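Long-range contact in nucleoside-diphosphate sugar epimerase (SulA family) (Corynebacterium glutamicum, PDB 3OH8), which probably acts on nucleotide-linked sugars as an NAD-dependent epimerase of the SulA family: residues Ile9-His20 with Leu129-Ser137. Numbering follows the deposited sequence.
Sequences IPFPREMVWDWH and LIEDLKFLS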
loop_
_atom_site.group_PDB
_atom_site.type_symbol
_atom_site.label_atom_id
_atom_site.label_comp_id
_atom_site.label_asym_id
_atom_site.label_seq_id
_atom_site.Cartn_x
_atom_site.Cartn_y
_atom_site.Cartn_z
ATOM N N ILE A 9 -18.966 -3.526 5.768
ATOM C CA ILE A 9 -17.787 -4.360 5.559
ATOM C C ILE A 9 -18.225 -5.809 5.720
ATOM O O ILE A 9 -18.739 -6.178 6.779
ATOM C CB ILE A 9 -16.711 -4.067 6.623
ATOM C CG1 ILE A 9 -16.289 -2.588 6.582
ATOM C CG2 ILE A 9 -15.496 -4.977 6.429
ATOM C CD1 ILE A 9 -15.563 -2.193 5.322
ATOM N N PRO A 10 -18.034 -6.635 4.674
ATOM C CA PRO A 10 -18.561 -8.003 4.719
ATOM C C PRO A 10 -17.670 -8.931 5.535
ATOM O O PRO A 10 -17.303 -9.997 5.056
ATOM C CB PRO A 10 -18.557 -8.423 3.247
ATOM C CG PRO A 10 -17.361 -7.690 2.664
ATOM C CD PRO A 10 -17.293 -6.364 3.421
ATOM N N PHE A 11 -17.336 -8.523 6.755
ATOM C CA PHE A 11 -16.551 -9.347 7.668
ATOM C C PHE A 11 -17.079 -9.121 9.087
ATOM O O PHE A 11 -17.612 -8.057 9.373
ATOM C CB PHE A 11 -15.061 -8.997 7.563
ATOM C CG PHE A 11 -14.453 -9.394 6.249
ATOM C CD1 PHE A 11 -14.089 -10.709 6.018
ATOM C CD2 PHE A 11 -14.306 -8.468 5.225
ATOM C CE1 PHE A 11 -13.568 -11.088 4.804
ATOM C CE2 PHE A 11 -13.775 -8.838 4.003
ATOM C CZ PHE A 11 -13.409 -10.150 3.789
ATOM N N PRO A 12 -16.933 -10.126 9.967
ATOM C CA PRO A 12 -17.445 -10.075 11.346
ATOM C C PRO A 12 -16.892 -8.880 12.113
ATOM O O PRO A 12 -15.718 -8.547 11.947
ATOM C CB PRO A 12 -16.920 -11.376 11.961
ATOM C CG PRO A 12 -16.740 -12.296 10.788
ATOM C CD PRO A 12 -16.277 -11.411 9.661
ATOM N N ARG A 13 -17.714 -8.253 12.950
ATOM C CA ARG A 13 -17.287 -7.061 13.679
ATOM C C ARG A 13 -16.065 -7.344 14.556
ATOM O O ARG A 13 -15.202 -6.488 14.748
ATOM C CB ARG A 13 -18.440 -6.493 14.523
ATOM C CG ARG A 13 -18.047 -5.273 15.362
ATOM C CD ARG A 13 -19.275 -4.568 15.947
ATOM N NE ARG A 13 -20.148 -5.485 16.686
ATOM C CZ ARG A 13 -20.170 -5.605 18.013
ATOM N NH1 ARG A 13 -19.376 -4.858 18.770
ATOM N NH2 ARG A 13 -21.001 -6.468 18.591
ATOM N N GLU A 14 -15.983 -8.546 15.097
ATOM C CA GLU A 14 -14.812 -8.896 15.895
ATOM C C GLU A 14 -13.516 -8.834 15.061
ATOM O O GLU A 14 -12.487 -8.346 15.528
ATOM C CB GLU A 14 -15.008 -10.280 16.511
ATOM C CG GLU A 14 -13.860 -10.768 17.363
ATOM C CD GLU A 14 -14.034 -12.224 17.769
ATOM O OE1 GLU A 14 -15.192 -12.680 17.868
ATOM O OE2 GLU A 14 -13.014 -12.913 17.982
HETATM N N MSE A 15 -13.564 -9.334 13.833
HETATM C CA MSE A 15 -12.403 -9.280 12.938
HETATM C C MSE A 15 -12.104 -7.835 12.533
HETATM O O MSE A 15 -10.944 -7.401 12.507
HETATM C CB MSE A 15 -12.649 -10.153 11.691
HETATM C CG MSE A 15 -11.604 -10.016 10.539
HETATM SE SE MSE A 15 -11.960 -11.104 9.113
HETATM C CE MSE A 15 -12.305 -12.656 9.956
ATOM N N VAL A 16 -13.145 -7.092 12.189
ATOM C CA VAL A 16 -12.954 -5.712 11.743
ATOM C C VAL A 16 -12.375 -4.840 12.853
ATOM O O VAL A 16 -11.414 -4.093 12.640
ATOM C CB VAL A 16 -14.270 -5.103 11.231
ATOM C CG1 VAL A 16 -14.074 -3.647 10.844
ATOM C CG2 VAL A 16 -14.788 -5.906 10.048
ATOM N N TRP A 17 -12.945 -4.950 14.045
ATOM C CA TRP A 17 -12.434 -4.218 15.199
ATOM C C TRP A 17 -10.978 -4.578 15.442
ATOM O O TRP A 17 -10.102 -3.708 15.597
ATOM C CB TRP A 17 -13.254 -4.572 16.439
ATOM C CG TRP A 17 -12.678 -3.987 17.679
ATOM C CD1 TRP A 17 -11.825 -4.593 18.557
ATOM C CD2 TRP A 17 -12.887 -2.658 18.166
ATOM N NE1 TRP A 17 -11.499 -3.721 19.573
ATOM C CE2 TRP A 17 -12.139 -2.528 19.354
ATOM C CE3 TRP A 17 -13.633 -1.565 17.710
ATOM C CZ2 TRP A 17 -12.119 -1.348 20.094
ATOM C CZ3 TRP A 17 -13.615 -0.392 18.452
ATOM C CH2 TRP A 17 -12.866 -0.296 19.633
ATOM N N ASP A 18 -10.730 -5.880 15.478
ATOM C CA ASP A 18 -9.402 -6.409 15.723
ATOM C C ASP A 18 -8.372 -5.771 14.796
ATOM O O ASP A 18 -7.277 -5.402 15.218
ATOM C CB ASP A 18 -9.421 -7.903 15.453
ATOM C CG ASP A 18 -8.678 -8.676 16.488
ATOM O OD1 ASP A 18 -9.355 -9.189 17.408
ATOM O OD2 ASP A 18 -7.429 -8.763 16.380
ATOM N N TRP A 19 -8.734 -5.656 13.525
ATOM C CA TRP A 19 -7.826 -5.105 12.508
ATOM C C TRP A 19 -7.378 -3.681 12.868
ATOM O O TRP A 19 -6.205 -3.307 12.677
ATOM C CB TRP A 19 -8.528 -5.150 11.146
ATOM C CG TRP A 19 -7.694 -4.700 9.964
ATOM C CD1 TRP A 19 -7.003 -5.492 9.090
ATOM C CD2 TRP A 19 -7.501 -3.351 9.529
ATOM N NE1 TRP A 19 -6.382 -4.711 8.134
ATOM C CE2 TRP A 19 -6.672 -3.398 8.385
ATOM C CE3 TRP A 19 -7.937 -2.107 10.005
ATOM C CZ2 TRP A 19 -6.283 -2.241 7.706
ATOM C CZ3 TRP A 19 -7.551 -0.965 9.333
ATOM C CH2 TRP A 19 -6.729 -1.038 8.193
ATOM N N HIS A 20 -8.311 -2.890 13.393
ATOM C CA HIS A 20 -8.031 -1.503 13.783
ATOM C C HIS A 20 -7.122 -1.389 15.012
ATOM O O HIS A 20 -6.464 -0.362 15.207
ATOM C CB HIS A 20 -9.337 -0.733 14.048
ATOM C CG HIS A 20 -10.116 -0.416 12.814
ATOM N ND1 HIS A 20 -10.917 -1.344 12.178
ATOM C CD2 HIS A 20 -10.237 0.733 12.101
ATOM C CE1 HIS A 20 -11.484 -0.785 11.126
ATOM N NE2 HIS A 20 -11.074 0.474 11.049
ATOM N N LEU A 129 -9.970 -0.075 3.549
ATOM C CA LEU A 129 -10.321 -1.057 4.570
ATOM C C LEU A 129 -10.900 -2.309 3.941
ATOM O O LEU A 129 -10.487 -3.433 4.264
ATOM C CB LEU A 129 -11.384 -0.481 5.522
ATOM C CG LEU A 129 -11.385 -0.950 6.981
ATOM C CD1 LEU A 129 -12.813 -1.134 7.541
ATOM C CD2 LEU A 129 -10.549 -2.186 7.203
ATOM N N ILE A 130 -11.892 -2.125 3.072
ATOM C CA ILE A 130 -12.588 -3.272 2.506
ATOM C C ILE A 130 -11.639 -4.081 1.618
ATOM O O ILE A 130 -11.627 -5.314 1.668
ATOM C CB ILE A 130 -13.910 -2.877 1.758
ATOM C CG1 ILE A 130 -14.709 -4.125 1.402
ATOM C CG2 ILE A 130 -13.633 -2.118 0.471
ATOM C CD1 ILE A 130 -14.579 -5.219 2.417
ATOM N N GLU A 131 -10.810 -3.392 0.841
ATOM C CA GLU A 131 -9.889 -4.109 -0.036
ATOM C C GLU A 131 -8.830 -4.848 0.773
ATOM O O GLU A 131 -8.482 -5.981 0.451
ATOM C CB GLU A 131 -9.260 -3.186 -1.076
ATOM C CG GLU A 131 -10.284 -2.595 -2.026
ATOM C CD GLU A 131 -11.038 -3.659 -2.827
ATOM O OE1 GLU A 131 -10.454 -4.732 -3.105
ATOM O OE2 GLU A 131 -12.213 -3.420 -3.183
ATOM N N ASP A 132 -8.344 -4.217 1.835
ATOM C CA ASP A 132 -7.362 -4.867 2.710
ATOM C C ASP A 132 -7.888 -6.159 3.317
ATOM O O ASP A 132 -7.198 -7.175 3.333
ATOM C CB ASP A 132 -6.938 -3.927 3.838
ATOM C CG ASP A 132 -5.676 -3.156 3.498
ATOM O OD1 ASP A 132 -5.399 -2.991 2.290
ATOM O OD2 ASP A 132 -4.973 -2.721 4.430
ATOM N N LEU A 133 -9.102 -6.106 3.852
ATOM C CA LEU A 133 -9.694 -7.275 4.477
ATOM C C LEU A 133 -9.991 -8.366 3.445
ATOM O O LEU A 133 -9.761 -9.540 3.700
ATOM C CB LEU A 133 -10.962 -6.879 5.237
ATOM C CG LEU A 133 -10.706 -6.051 6.508
ATOM C CD1 LEU A 133 -12.019 -5.516 7.045
ATOM C CD2 LEU A 133 -9.972 -6.874 7.588
ATOM N N LYS A 134 -10.504 -7.984 2.281
ATOM C CA LYS A 134 -10.724 -8.973 1.214
ATOM C C LYS A 134 -9.417 -9.644 0.816
ATOM O O LYS A 134 -9.366 -10.868 0.620
ATOM C CB LYS A 134 -11.403 -8.345 0.003
ATOM C CG LYS A 134 -12.904 -8.124 0.203
ATOM C CD LYS A 134 -13.558 -7.508 -1.035
ATOM C CE LYS A 134 -15.079 -7.443 -0.846
ATOM N NZ LYS A 134 -15.764 -6.614 -1.882
ATOM N N PHE A 135 -8.358 -8.845 0.700
ATOM C CA PHE A 135 -7.061 -9.399 0.350
ATOM C C PHE A 135 -6.618 -10.413 1.391
ATOM O O PHE A 135 -6.142 -11.496 1.046
ATOM C CB PHE A 135 -5.960 -8.328 0.251
ATOM C CG PHE A 135 -4.572 -8.931 0.205
ATOM C CD1 PHE A 135 -4.100 -9.509 -0.967
ATOM C CD2 PHE A 135 -3.789 -9.003 1.339
ATOM C CE1 PHE A 135 -2.853 -10.112 -1.014
ATOM C CE2 PHE A 135 -2.538 -9.603 1.304
ATOM C CZ PHE A 135 -2.068 -10.156 0.121
ATOM N N LEU A 136 -6.726 -10.047 2.665
ATOM C CA LEU A 136 -6.314 -10.975 3.723
ATOM C C LEU A 136 -7.125 -12.269 3.650
ATOM O O LEU A 136 -6.602 -13.350 3.905
ATOM C CB LEU A 136 -6.450 -10.332 5.105
ATOM C CG LEU A 136 -5.504 -9.147 5.368
ATOM C CD1 LEU A 136 -5.964 -8.406 6.611
ATOM C CD2 LEU A 136 -4.056 -9.606 5.512
ATOM N N SER A 137 -8.404 -12.146 3.303
ATOM C CA SER A 137 -9.304 -13.297 3.230
ATOM C C SER A 137 -8.902 -14.247 2.088
ATOM O O SER A 137 -8.749 -15.455 2.300
ATOM C CB SER A 137 -10.741 -12.815 3.027
ATOM O OG SER A 137 -11.638 -13.905 2.900
HETATM O O HOH W 1 -4.400 -4.943 5.933
#
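Leu129 sends its two methyls to different partners on residues 9-20. CD2 lies over one face of the Trp19 indole, a CH-pi contact 3.8 Å from the centroid of the six-membered ring and 11° off its normal. CD1 meets Ile9 CD1 at 3.7 Å and the edge of the His20 ring at CE1. That ring is held by a nearly straight bond from His20 ND1 to Val16 O (2.8 Å). One turn of helix back from His20, Val16 adds its methyls to the same apolar patch. Ile130 rests its CB against Ile9 CD1. The N-terminal strand 3-9, at the border of a seven-stranded antiparallel sheet, runs here through Pro10, centre of an inverse gamma turn, into helix 13-21. The axes of segments 13-20 and 129-137 cross at 109°. Trp19 has CG anti to the backbone N (chi1 -176°), which carries the indole across to helix 119-139, a knob among Leu129, Asp132, Leu133 and Leu136. One water accepts from Trp19 NE1 at 3.0 Å and donates to Asp132 OD2 at 2.7 Å; the Asp132 carboxylate also forms salt bridges with Arg28 and Arg428. Leu133 reaches three ways: CB to Phe11 CE2 (3.6 Å), CD1 to Ile9 CG2 (3.6 Å), CD2 to Trp19 CD1. Lys134 sets CG at the Phe11 ring edge. Leu136 CD1 touches the pyrrole edge of Trp19. Ser137 CB packs against Phe11 CE1 at 3.8 Å.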